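Local coordinates for protein type III Pentaketide Synthase (Neurospora crassa, PDB 3EUO) that probably acts as an acyltransferase of the chalcone and stilbene synthase family, a type III polyketide synthase that makes pentaketides, at residues A[1-13]-A[203-216]. Numbering follows the deposited sequence.
Sequences LGLSITGLGVQYP and DCASAVILSNGIGE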
loop_
_atom_site.group_PDB
_atom_site.type_symbol
_atom_site.label_atom_id
_atom_site.label_comp_id
_atom_site.label_asym_id
_atom_site.label_seq_id
_atom_site.Cartn_x
_atom_site.Cartn_y
_atom_site.Cartn_z
ATOM N N LEU A 1 -20.230 11.674 -13.117
ATOM C CA LEU A 1 -19.281 10.541 -12.883
ATOM C C LEU A 1 -19.990 9.303 -12.323
ATOM O O LEU A 1 -19.462 8.189 -12.401
ATOM C CB LEU A 1 -18.146 10.979 -11.951
ATOM C CG LEU A 1 -17.278 12.146 -12.433
ATOM C CD1 LEU A 1 -16.287 12.559 -11.349
ATOM C CD2 LEU A 1 -16.549 11.809 -13.740
ATOM N N GLY A 2 -21.182 9.508 -11.758
ATOM C CA GLY A 2 -21.983 8.423 -11.179
ATOM C C GLY A 2 -21.367 7.766 -9.954
ATOM O O GLY A 2 -21.610 6.585 -9.690
ATOM N N LEU A 3 -20.575 8.534 -9.206
ATOM C CA LEU A 3 -19.901 8.025 -8.012
ATOM C C LEU A 3 -20.636 8.508 -6.774
ATOM O O LEU A 3 -20.850 9.717 -6.610
ATOM C CB LEU A 3 -18.443 8.498 -7.969
ATOM C CG LEU A 3 -17.549 8.097 -9.141
ATOM C CD1 LEU A 3 -16.212 8.809 -9.074
ATOM C CD2 LEU A 3 -17.361 6.578 -9.182
ATOM N N SER A 4 -21.027 7.575 -5.911
ATOM C CA SER A 4 -21.759 7.930 -4.705
ATOM C C SER A 4 -21.323 7.092 -3.511
ATOM O O SER A 4 -21.009 5.901 -3.653
ATOM C CB SER A 4 -23.270 7.801 -4.925
ATOM O OG SER A 4 -23.648 6.443 -5.082
ATOM N N ILE A 5 -21.305 7.733 -2.344
ATOM C CA ILE A 5 -21.077 7.049 -1.070
ATOM C C ILE A 5 -22.433 6.579 -0.563
ATOM O O ILE A 5 -23.287 7.393 -0.212
ATOM C CB ILE A 5 -20.383 7.977 -0.036
ATOM C CG1 ILE A 5 -18.963 8.337 -0.503
ATOM C CG2 ILE A 5 -20.357 7.321 1.352
ATOM C CD1 ILE A 5 -18.269 9.443 0.331
ATOM N N THR A 6 -22.625 5.263 -0.537
ATOM C CA THR A 6 -23.936 4.676 -0.240
ATOM C C THR A 6 -24.050 4.136 1.185
ATOM O O THR A 6 -25.142 3.792 1.646
ATOM C CB THR A 6 -24.300 3.579 -1.236
ATOM O OG1 THR A 6 -23.238 2.623 -1.291
ATOM C CG2 THR A 6 -24.517 4.164 -2.624
ATOM N N GLY A 7 -22.922 4.071 1.884
ATOM C CA GLY A 7 -22.928 3.714 3.301
ATOM C C GLY A 7 -21.664 4.193 3.980
ATOM O O GLY A 7 -20.631 4.353 3.329
ATOM N N LEU A 8 -21.756 4.436 5.285
ATOM C CA LEU A 8 -20.594 4.772 6.104
ATOM C C LEU A 8 -20.719 4.022 7.415
ATOM O O LEU A 8 -21.831 3.811 7.915
ATOM C CB LEU A 8 -20.511 6.281 6.390
ATOM C CG LEU A 8 -20.477 7.288 5.239
ATOM C CD1 LEU A 8 -21.892 7.758 4.867
ATOM C CD2 LEU A 8 -19.608 8.487 5.619
ATOM N N GLY A 9 -19.579 3.622 7.967
ATOM C CA GLY A 9 -19.530 2.973 9.267
ATOM C C GLY A 9 -18.287 3.375 10.025
ATOM O O GLY A 9 -17.221 3.586 9.432
ATOM N N VAL A 10 -18.425 3.478 11.341
ATOM C CA VAL A 10 -17.327 3.892 12.199
ATOM C C VAL A 10 -17.366 3.027 13.443
ATOM O O VAL A 10 -18.439 2.755 13.987
ATOM C CB VAL A 10 -17.448 5.386 12.590
ATOM C CG1 VAL A 10 -16.307 5.813 13.525
ATOM C CG2 VAL A 10 -17.475 6.271 11.343
ATOM N N GLN A 11 -16.194 2.578 13.882
ATOM C CA GLN A 11 -16.106 1.830 15.128
ATOM C C GLN A 11 -14.886 2.257 15.925
ATOM O O GLN A 11 -13.748 1.921 15.583
ATOM C CB GLN A 11 -16.099 0.315 14.881
ATOM C CG GLN A 11 -16.109 -0.520 16.160
ATOM C CD GLN A 11 -17.412 -0.401 16.938
ATOM O OE1 GLN A 11 -18.485 -0.215 16.363
ATOM N NE2 GLN A 11 -17.320 -0.514 18.257
ATOM N N TYR A 12 -15.140 3.020 16.980
ATOM C CA TYR A 12 -14.112 3.353 17.945
ATOM C C TYR A 12 -13.972 2.194 18.928
ATOM O O TYR A 12 -14.936 1.452 19.151
ATOM C CB TYR A 12 -14.469 4.655 18.678
ATOM C CG TYR A 12 -14.237 5.910 17.856
ATOM C CD1 TYR A 12 -12.952 6.430 17.687
ATOM C CD2 TYR A 12 -15.309 6.587 17.251
ATOM C CE1 TYR A 12 -12.732 7.598 16.932
ATOM C CE2 TYR A 12 -15.098 7.749 16.501
ATOM C CZ TYR A 12 -13.810 8.247 16.339
ATOM O OH TYR A 12 -13.595 9.394 15.591
ATOM N N PRO A 13 -12.771 2.014 19.503
ATOM C CA PRO A 13 -12.562 1.001 20.537
ATOM C C PRO A 13 -13.271 1.356 21.854
ATOM O O PRO A 13 -13.842 2.449 21.962
ATOM C CB PRO A 13 -11.040 0.978 20.703
ATOM C CG PRO A 13 -10.591 2.325 20.241
ATOM C CD PRO A 13 -11.530 2.747 19.184
ATOM N N ASP A 203 -7.155 5.814 18.358
ATOM C CA ASP A 203 -7.434 4.576 17.629
ATOM C C ASP A 203 -8.863 4.596 17.092
ATOM O O ASP A 203 -9.782 5.049 17.780
ATOM C CB ASP A 203 -7.267 3.350 18.540
ATOM C CG ASP A 203 -5.922 3.315 19.251
ATOM O OD1 ASP A 203 -4.964 3.955 18.768
ATOM O OD2 ASP A 203 -5.828 2.643 20.300
ATOM N N CYS A 204 -9.040 4.096 15.872
ATOM C CA CYS A 204 -10.350 4.079 15.226
ATOM C C CYS A 204 -10.316 3.258 13.954
ATOM O O CYS A 204 -9.267 3.100 13.333
ATOM C CB CYS A 204 -10.791 5.503 14.866
ATOM S SG CYS A 204 -12.489 5.645 14.221
ATOM N N ALA A 205 -11.480 2.751 13.557
ATOM C CA ALA A 205 -11.640 2.245 12.195
ATOM C C ALA A 205 -12.876 2.877 11.607
ATOM O O ALA A 205 -13.859 3.099 12.306
ATOM C CB ALA A 205 -11.746 0.732 12.173
ATOM N N SER A 206 -12.818 3.186 10.317
ATOM C CA SER A 206 -13.957 3.774 9.636
ATOM C C SER A 206 -13.973 3.297 8.201
ATOM O O SER A 206 -12.929 2.991 7.631
ATOM C CB SER A 206 -13.891 5.293 9.686
ATOM O OG SER A 206 -12.702 5.763 9.088
ATOM N N ALA A 207 -15.168 3.229 7.623
ATOM C CA ALA A 207 -15.324 2.708 6.270
ATOM C C ALA A 207 -16.447 3.407 5.534
ATOM O O ALA A 207 -17.393 3.902 6.150
ATOM C CB ALA A 207 -15.574 1.201 6.311
ATOM N N VAL A 208 -16.311 3.473 4.212
ATOM C CA VAL A 208 -17.405 3.876 3.338
ATOM C C VAL A 208 -17.538 2.873 2.198
ATOM O O VAL A 208 -16.589 2.158 1.863
ATOM C CB VAL A 208 -17.257 5.321 2.766
ATOM C CG1 VAL A 208 -17.128 6.351 3.900
ATOM C CG2 VAL A 208 -16.080 5.427 1.793
ATOM N N ILE A 209 -18.734 2.811 1.622
ATOM C CA ILE A 209 -18.934 2.112 0.367
ATOM C C ILE A 209 -19.011 3.156 -0.731
ATOM O O ILE A 209 -19.827 4.079 -0.648
ATOM C CB ILE A 209 -20.240 1.287 0.358
ATOM C CG1 ILE A 209 -20.236 0.263 1.510
ATOM C CG2 ILE A 209 -20.434 0.651 -1.018
ATOM C CD1 ILE A 209 -19.069 -0.749 1.455
ATOM N N LEU A 210 -18.127 3.040 -1.722
ATOM C CA LEU A 210 -18.210 3.881 -2.918
ATOM C C LEU A 210 -18.722 3.041 -4.073
ATOM O O LEU A 210 -18.120 2.017 -4.421
ATOM C CB LEU A 210 -16.857 4.498 -3.285
ATOM C CG LEU A 210 -16.892 5.603 -4.355
ATOM C CD1 LEU A 210 -17.606 6.869 -3.842
ATOM C CD2 LEU A 210 -15.485 5.948 -4.828
ATOM N N SER A 211 -19.835 3.478 -4.656
ATOM C CA SER A 211 -20.448 2.792 -5.790
ATOM C C SER A 211 -20.300 3.612 -7.063
ATOM O O SER A 211 -20.300 4.846 -7.008
ATOM C CB SER A 211 -21.940 2.563 -5.511
ATOM O OG SER A 211 -22.581 1.990 -6.643
ATOM N N ASN A 212 -20.207 2.932 -8.208
ATOM C CA ASN A 212 -20.223 3.614 -9.507
ATOM C C ASN A 212 -21.618 3.673 -10.147
ATOM O O ASN A 212 -21.755 4.048 -11.313
ATOM C CB ASN A 212 -19.213 2.988 -10.480
ATOM C CG ASN A 212 -19.670 1.643 -11.021
ATOM O OD1 ASN A 212 -20.643 1.059 -10.533
ATOM N ND2 ASN A 212 -18.964 1.141 -12.041
ATOM N N GLY A 213 -22.635 3.267 -9.392
ATOM C CA GLY A 213 -24.028 3.415 -9.836
ATOM C C GLY A 213 -24.507 2.438 -10.907
ATOM O O GLY A 213 -25.715 2.344 -11.172
ATOM N N ILE A 214 -23.576 1.721 -11.536
ATOM C CA ILE A 214 -23.952 0.731 -12.549
ATOM C C ILE A 214 -24.558 -0.474 -11.841
ATOM O O ILE A 214 -23.995 -0.987 -10.870
ATOM C CB ILE A 214 -22.761 0.320 -13.452
ATOM C CG1 ILE A 214 -22.239 1.532 -14.227
ATOM C CG2 ILE A 214 -23.165 -0.799 -14.432
ATOM C CD1 ILE A 214 -21.003 1.247 -15.042
ATOM N N GLY A 215 -25.727 -0.902 -12.311
ATOM C CA GLY A 215 -26.430 -2.017 -11.702
ATOM C C GLY A 215 -27.279 -1.621 -10.509
ATOM O O GLY A 215 -27.849 -2.483 -9.844
ATOM N N GLU A 216 -27.355 -0.321 -10.230
ATOM C CA GLU A 216 -28.230 0.201 -9.177
ATOM C C GLU A 216 -29.534 0.612 -9.833
ATOM O O GLU A 216 -29.528 1.210 -10.909
ATOM C CB GLU A 216 -27.614 1.418 -8.471
ATOM C CG GLU A 216 -26.200 1.227 -7.910
ATOM C CD GLU A 216 -26.141 1.068 -6.391
ATOM O OE1 GLU A 216 -26.950 0.294 -5.825
ATOM O OE2 GLU A 216 -25.261 1.716 -5.769
HETATM O O HOH W 1 -19.930 5.512 -12.823
HETATM O O HOH W 2 -23.979 0.762 -3.162
#
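D203 meets P13 at about a right angle, its carbonyl O 3.2 Å from P13 CD and at the edge of the Y12 ring. At C204 the thiol swings away from the backbone N (chi1 -174°), which sets SG over one face of Y12, 3.6 Å from the ring centroid and 20° off its normal. With an alanine in place of this tyrosine, the C204 sulfur would probably lose its aromatic cover and S337 OG its phenol partner. From A205 the strands run antiparallel: A205 pairs with Q11 and A207 with G9, each through two backbone hydrogen bonds. V208 lies alongside L8, CG1 to CD2 3.7 Å, on the face covered by helix 145-162. At I209 the register slips: T6 and G7 both stand opposite it, a beta bulge, with T6 N giving to I209 O and I209 N to G7 O. T6 OG1 rests 3.4 Å from I209 CG2. L210 packs CD1 on I5 CG1, and S211 regains straight pairing with S4. S211 OG donates to E216 OE2 (2.8 Å), and a water joins that carboxylate to T6 OG1. Strand 204-211 between strands 168-175 and 4-11, in a 3-2-4-5-1 order with helices 70-96 and 145-162 on its faces, is characteristic of the N-terminal half of the thiolase fold.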